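Local coordinates for protein hydrogenase-specific maturation endopeptidase (Thermococcus kodakarensis, PDB 5IJA) that probably acts as an endopeptidase that activates [NiFe] hydrogenase by trimming it during maturation, at residues I53-K65 against L81-A93. Sequence-based numbering, arbitrary orientation.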
loop_
_atom_site.group_PDB
_atom_site.type_symbol
_atom_site.label_atom_id
_atom_site.label_comp_id
_atom_site.label_asym_id
_atom_site.label_seq_id
_atom_site.Cartn_x
_atom_site.Cartn_y
_atom_site.Cartn_z
ATOM N N ILE A 53 -8.301 -5.544 3.975
ATOM C CA ILE A 53 -7.502 -4.313 3.841
ATOM C C ILE A 53 -6.432 -4.513 2.776
ATOM O O ILE A 53 -5.649 -5.458 2.852
ATOM C CB ILE A 53 -6.801 -3.948 5.154
ATOM C CG1 ILE A 53 -7.797 -3.830 6.314
ATOM C CG2 ILE A 53 -6.001 -2.663 5.008
ATOM C CD1 ILE A 53 -8.819 -2.764 6.139
ATOM N N VAL A 54 -6.361 -3.613 1.804
ATOM C CA VAL A 54 -5.371 -3.737 0.752
ATOM C C VAL A 54 -4.403 -2.563 0.839
ATOM O O VAL A 54 -4.787 -1.430 0.568
ATOM C CB VAL A 54 -6.029 -3.744 -0.613
ATOM C CG1 VAL A 54 -4.973 -3.727 -1.688
ATOM C CG2 VAL A 54 -6.950 -4.962 -0.734
ATOM N N ILE A 55 -3.163 -2.839 1.223
ATOM C CA ILE A 55 -2.143 -1.797 1.384
ATOM C C ILE A 55 -1.350 -1.669 0.097
ATOM O O ILE A 55 -0.915 -2.668 -0.455
ATOM C CB ILE A 55 -1.225 -2.134 2.566
ATOM C CG1 ILE A 55 -2.038 -2.112 3.850
ATOM C CG2 ILE A 55 -0.057 -1.156 2.679
ATOM C CD1 ILE A 55 -1.353 -2.833 4.972
ATOM N N ILE A 56 -1.187 -0.462 -0.401
ATOM C CA ILE A 56 -0.422 -0.234 -1.603
ATOM C C ILE A 56 0.703 0.731 -1.297
ATOM O O ILE A 56 0.481 1.775 -0.781
ATOM C CB ILE A 56 -1.266 0.316 -2.763
ATOM C CG1 ILE A 56 -2.534 -0.483 -2.969
ATOM C CG2 ILE A 56 -0.477 0.287 -4.043
ATOM C CD1 ILE A 56 -3.309 -0.101 -4.190
ATOM N N ASP A 57 1.914 0.331 -1.629
ATOM C CA ASP A 57 3.100 1.059 -1.267
ATOM C C ASP A 57 4.209 1.005 -2.302
ATOM O O ASP A 57 4.336 0.057 -3.013
ATOM C CB ASP A 57 3.616 0.505 0.047
ATOM C CG ASP A 57 4.611 1.417 0.729
ATOM O OD1 ASP A 57 4.798 2.543 0.298
ATOM O OD2 ASP A 57 5.207 0.982 1.701
ATOM N N ALA A 58 5.023 2.049 -2.328
ATOM C CA ALA A 58 6.296 2.040 -3.047
ATOM C C ALA A 58 7.327 1.257 -2.248
ATOM O O ALA A 58 7.396 1.394 -1.030
ATOM C CB ALA A 58 6.778 3.454 -3.289
ATOM N N ILE A 59 8.121 0.424 -2.921
ATOM C CA ILE A 59 9.119 -0.389 -2.234
ATOM C C ILE A 59 10.468 -0.374 -2.949
ATOM O O ILE A 59 10.549 -0.014 -4.115
ATOM C CB ILE A 59 8.681 -1.856 -2.093
ATOM C CG1 ILE A 59 8.631 -2.535 -3.468
ATOM C CG2 ILE A 59 7.357 -1.955 -1.328
ATOM C CD1 ILE A 59 8.475 -4.033 -3.420
ATOM N N LEU A 60 11.517 -0.759 -2.229
ATOM C CA LEU A 60 12.830 -0.964 -2.827
ATOM C C LEU A 60 13.172 -2.437 -2.783
ATOM O O LEU A 60 13.043 -3.091 -1.749
ATOM C CB LEU A 60 13.918 -0.150 -2.111
ATOM C CG LEU A 60 13.812 1.379 -2.169
ATOM C CD1 LEU A 60 15.014 2.050 -1.512
ATOM C CD2 LEU A 60 13.647 1.861 -3.601
ATOM N N SER A 61 13.601 -2.958 -3.923
ATOM C CA SER A 61 14.049 -4.331 -4.008
ATOM C C SER A 61 15.231 -4.413 -4.962
ATOM O O SER A 61 15.445 -3.516 -5.788
ATOM C CB SER A 61 12.917 -5.238 -4.472
ATOM O OG SER A 61 13.362 -6.570 -4.633
ATOM N N ASP A 62 16.008 -5.479 -4.835
ATOM C CA ASP A 62 17.142 -5.676 -5.722
ATOM C C ASP A 62 17.056 -7.022 -6.427
ATOM O O ASP A 62 17.761 -7.265 -7.405
ATOM C CB ASP A 62 18.445 -5.537 -4.946
ATOM C CG ASP A 62 18.574 -4.181 -4.290
ATOM O OD1 ASP A 62 18.043 -3.199 -4.855
ATOM O OD2 ASP A 62 19.198 -4.090 -3.208
ATOM N N LYS A 63 16.190 -7.893 -5.926
ATOM C CA LYS A 63 15.868 -9.122 -6.634
ATOM C C LYS A 63 15.048 -8.772 -7.873
ATOM O O LYS A 63 15.073 -9.490 -8.875
ATOM C CB LYS A 63 15.098 -10.095 -5.728
ATOM C CG LYS A 63 14.391 -11.243 -6.466
ATOM C CD LYS A 63 13.935 -12.350 -5.518
ATOM C CE LYS A 63 13.052 -13.370 -6.229
ATOM N NZ LYS A 63 11.962 -13.895 -5.354
ATOM N N LEU A 64 14.341 -7.648 -7.802
ATOM C CA LEU A 64 13.410 -7.264 -8.848
ATOM C C LEU A 64 13.799 -5.939 -9.485
ATOM O O LEU A 64 14.540 -5.150 -8.897
ATOM C CB LEU A 64 11.992 -7.180 -8.286
ATOM C CG LEU A 64 11.429 -8.437 -7.621
ATOM C CD1 LEU A 64 10.078 -8.127 -7.034
ATOM C CD2 LEU A 64 11.314 -9.587 -8.603
ATOM N N LYS A 65 13.285 -5.703 -10.690
ATOM C CA LYS A 65 13.582 -4.485 -11.437
ATOM C C LYS A 65 12.473 -3.457 -11.237
ATOM O O LYS A 65 11.354 -3.819 -10.906
ATOM C CB LYS A 65 13.758 -4.802 -12.927
ATOM N N LEU A 81 8.805 -8.844 4.126
ATOM C CA LEU A 81 9.345 -7.555 4.418
ATOM C C LEU A 81 10.633 -7.707 5.179
ATOM O O LEU A 81 11.335 -6.740 5.385
ATOM C CB LEU A 81 8.381 -6.737 5.240
ATOM C CG LEU A 81 7.069 -6.325 4.611
ATOM C CD1 LEU A 81 6.086 -5.956 5.694
ATOM C CD2 LEU A 81 7.257 -5.189 3.640
ATOM N N LYS A 82 10.876 -8.896 5.700
ATOM C CA LYS A 82 12.088 -9.105 6.436
ATOM C C LYS A 82 13.307 -8.963 5.562
ATOM O O LYS A 82 14.225 -8.231 5.880
ATOM C CB LYS A 82 12.074 -10.460 7.085
ATOM C CG LYS A 82 11.325 -10.414 8.378
ATOM C CD LYS A 82 11.374 -11.728 9.094
ATOM C CE LYS A 82 10.641 -11.604 10.399
ATOM N NZ LYS A 82 9.245 -11.213 10.129
ATOM N N ALA A 83 13.277 -9.609 4.419
ATOM C CA ALA A 83 14.446 -9.623 3.576
ATOM C C ALA A 83 14.157 -9.040 2.209
ATOM O O ALA A 83 14.772 -8.074 1.767
ATOM C CB ALA A 83 14.933 -11.050 3.432
ATOM N N GLU A 84 13.211 -9.648 1.540
ATOM C CA GLU A 84 13.016 -9.352 0.156
ATOM C C GLU A 84 12.599 -7.950 -0.175
ATOM O O GLU A 84 13.029 -7.413 -1.154
ATOM C CB GLU A 84 12.041 -10.334 -0.422
ATOM C CG GLU A 84 12.537 -10.942 -1.693
ATOM C CD GLU A 84 11.510 -11.836 -2.286
ATOM O OE1 GLU A 84 11.093 -12.781 -1.595
ATOM O OE2 GLU A 84 11.124 -11.568 -3.428
ATOM N N ILE A 85 11.740 -7.362 0.622
ATOM C CA ILE A 85 11.054 -6.149 0.219
ATOM C C ILE A 85 11.338 -5.033 1.169
ATOM O O ILE A 85 11.377 -5.271 2.342
ATOM C CB ILE A 85 9.530 -6.353 0.256
ATOM C CG1 ILE A 85 9.065 -7.488 -0.653
ATOM C CG2 ILE A 85 8.800 -5.103 -0.131
ATOM C CD1 ILE A 85 9.968 -7.830 -1.813
ATOM N N ARG A 86 11.494 -3.817 0.687
ATOM C CA ARG A 86 11.692 -2.717 1.614
ATOM C C ARG A 86 10.760 -1.562 1.390
ATOM O O ARG A 86 10.923 -0.807 0.474
ATOM C CB ARG A 86 13.143 -2.234 1.594
ATOM C CG ARG A 86 14.106 -3.376 1.353
ATOM C CD ARG A 86 15.546 -2.914 1.248
ATOM N NE ARG A 86 16.345 -3.883 0.528
ATOM C CZ ARG A 86 17.170 -4.762 1.086
ATOM N NH1 ARG A 86 17.346 -4.803 2.395
ATOM N NH2 ARG A 86 17.829 -5.607 0.322
ATOM N N SER A 87 9.816 -1.389 2.301
ATOM C CA SER A 87 9.020 -0.190 2.288
ATOM C C SER A 87 9.177 0.446 3.603
ATOM O O SER A 87 8.647 0.004 4.594
ATOM C CB SER A 87 7.574 -0.476 2.034
ATOM O OG SER A 87 7.070 -1.283 3.010
ATOM N N ALA A 88 9.833 1.580 3.569
ATOM C CA ALA A 88 10.046 2.368 4.748
ATOM C C ALA A 88 8.667 2.713 5.253
ATOM O O ALA A 88 8.458 2.808 6.442
ATOM C CB ALA A 88 10.818 3.626 4.407
ATOM N N HIS A 89 7.759 2.955 4.320
ATOM C CA HIS A 89 6.463 3.427 4.667
ATOM C C HIS A 89 5.614 2.461 5.452
ATOM O O HIS A 89 5.155 2.804 6.492
ATOM C CB HIS A 89 5.723 3.755 3.407
ATOM C CG HIS A 89 6.468 4.627 2.468
ATOM N ND1 HIS A 89 6.657 5.963 2.694
ATOM C CD2 HIS A 89 7.021 4.368 1.268
ATOM C CE1 HIS A 89 7.321 6.487 1.686
ATOM N NE2 HIS A 89 7.555 5.538 0.811
ATOM N N PHE A 90 5.483 1.232 5.008
ATOM C CA PHE A 90 4.678 0.306 5.759
ATOM C C PHE A 90 5.378 0.073 7.070
ATOM O O PHE A 90 4.760 0.018 8.086
ATOM C CB PHE A 90 4.387 -0.984 5.024
ATOM C CG PHE A 90 3.399 -1.854 5.721
ATOM C CD1 PHE A 90 2.210 -1.347 6.155
ATOM C CD2 PHE A 90 3.679 -3.150 5.978
ATOM C CE1 PHE A 90 1.311 -2.128 6.808
ATOM C CE2 PHE A 90 2.791 -3.946 6.637
ATOM C CZ PHE A 90 1.601 -3.436 7.040
ATOM N N MET A 91 6.693 -0.035 7.028
ATOM C CA MET A 91 7.475 -0.221 8.249
ATOM C C MET A 91 7.160 0.858 9.287
ATOM O O MET A 91 7.117 0.583 10.484
ATOM C CB MET A 91 8.976 -0.217 7.942
ATOM C CG MET A 91 9.453 -1.402 7.127
ATOM S SD MET A 91 9.040 -2.992 7.839
ATOM C CE MET A 91 9.823 -2.855 9.440
ATOM N N GLY A 92 6.920 2.074 8.816
ATOM C CA GLY A 92 6.591 3.182 9.692
ATOM C C GLY A 92 5.177 3.110 10.230
ATOM O O GLY A 92 4.824 3.836 11.161
ATOM N N ALA A 93 4.379 2.213 9.651
ATOM C CA ALA A 93 2.956 2.093 9.970
ATOM C C ALA A 93 2.645 0.908 10.866
ATOM O O ALA A 93 1.576 0.852 11.483
ATOM C CB ALA A 93 2.151 1.984 8.687
#
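The H89 ring has A58 O at its edge, near its plane, and D57 OD1 obliquely placed at 3.0 Å from CD2, the D57 carboxylate turned 65° from the ring. The F90 ring takes the CD1 methyl of I55 obliquely, at 3.3 Å from CE1, and has L81 CD1 at its edge. Over one face of the R86 guanidinium lies A83 O, offset toward the rim; L60 O and D62 OD2 lie obliquely to it. These contacts illustrate how an alpha/beta fold with a mixed central sheet, here that of the hydrogenase maturation proteases, seats a helix against an inner strand. D57 CG lies anti to the backbone N (chi1 -164°), which sets the carboxylate against the first turn of helix 88-103, OD1 buried without a hydrogen-bond partner; H89 NE2 is hydrogen-bonded to D16 OD1. Farther along the chain, L60 and R86 form a single antiparallel hydrogen-bonded bridge: L60 N to R86 O is 2.8 Å and nearly straight, the return bond more bent. I59 CD1 presses on I85 CG2 at 3.5 Å, tighter than usual. K63 NZ forms a salt bridge with E84 OE2 at 3.1 Å. With an alanine in place of E84, the K63 ammonium would probably be left without its mate across the contact. NZ meets OE2 from about 60° out of the carboxylate plane.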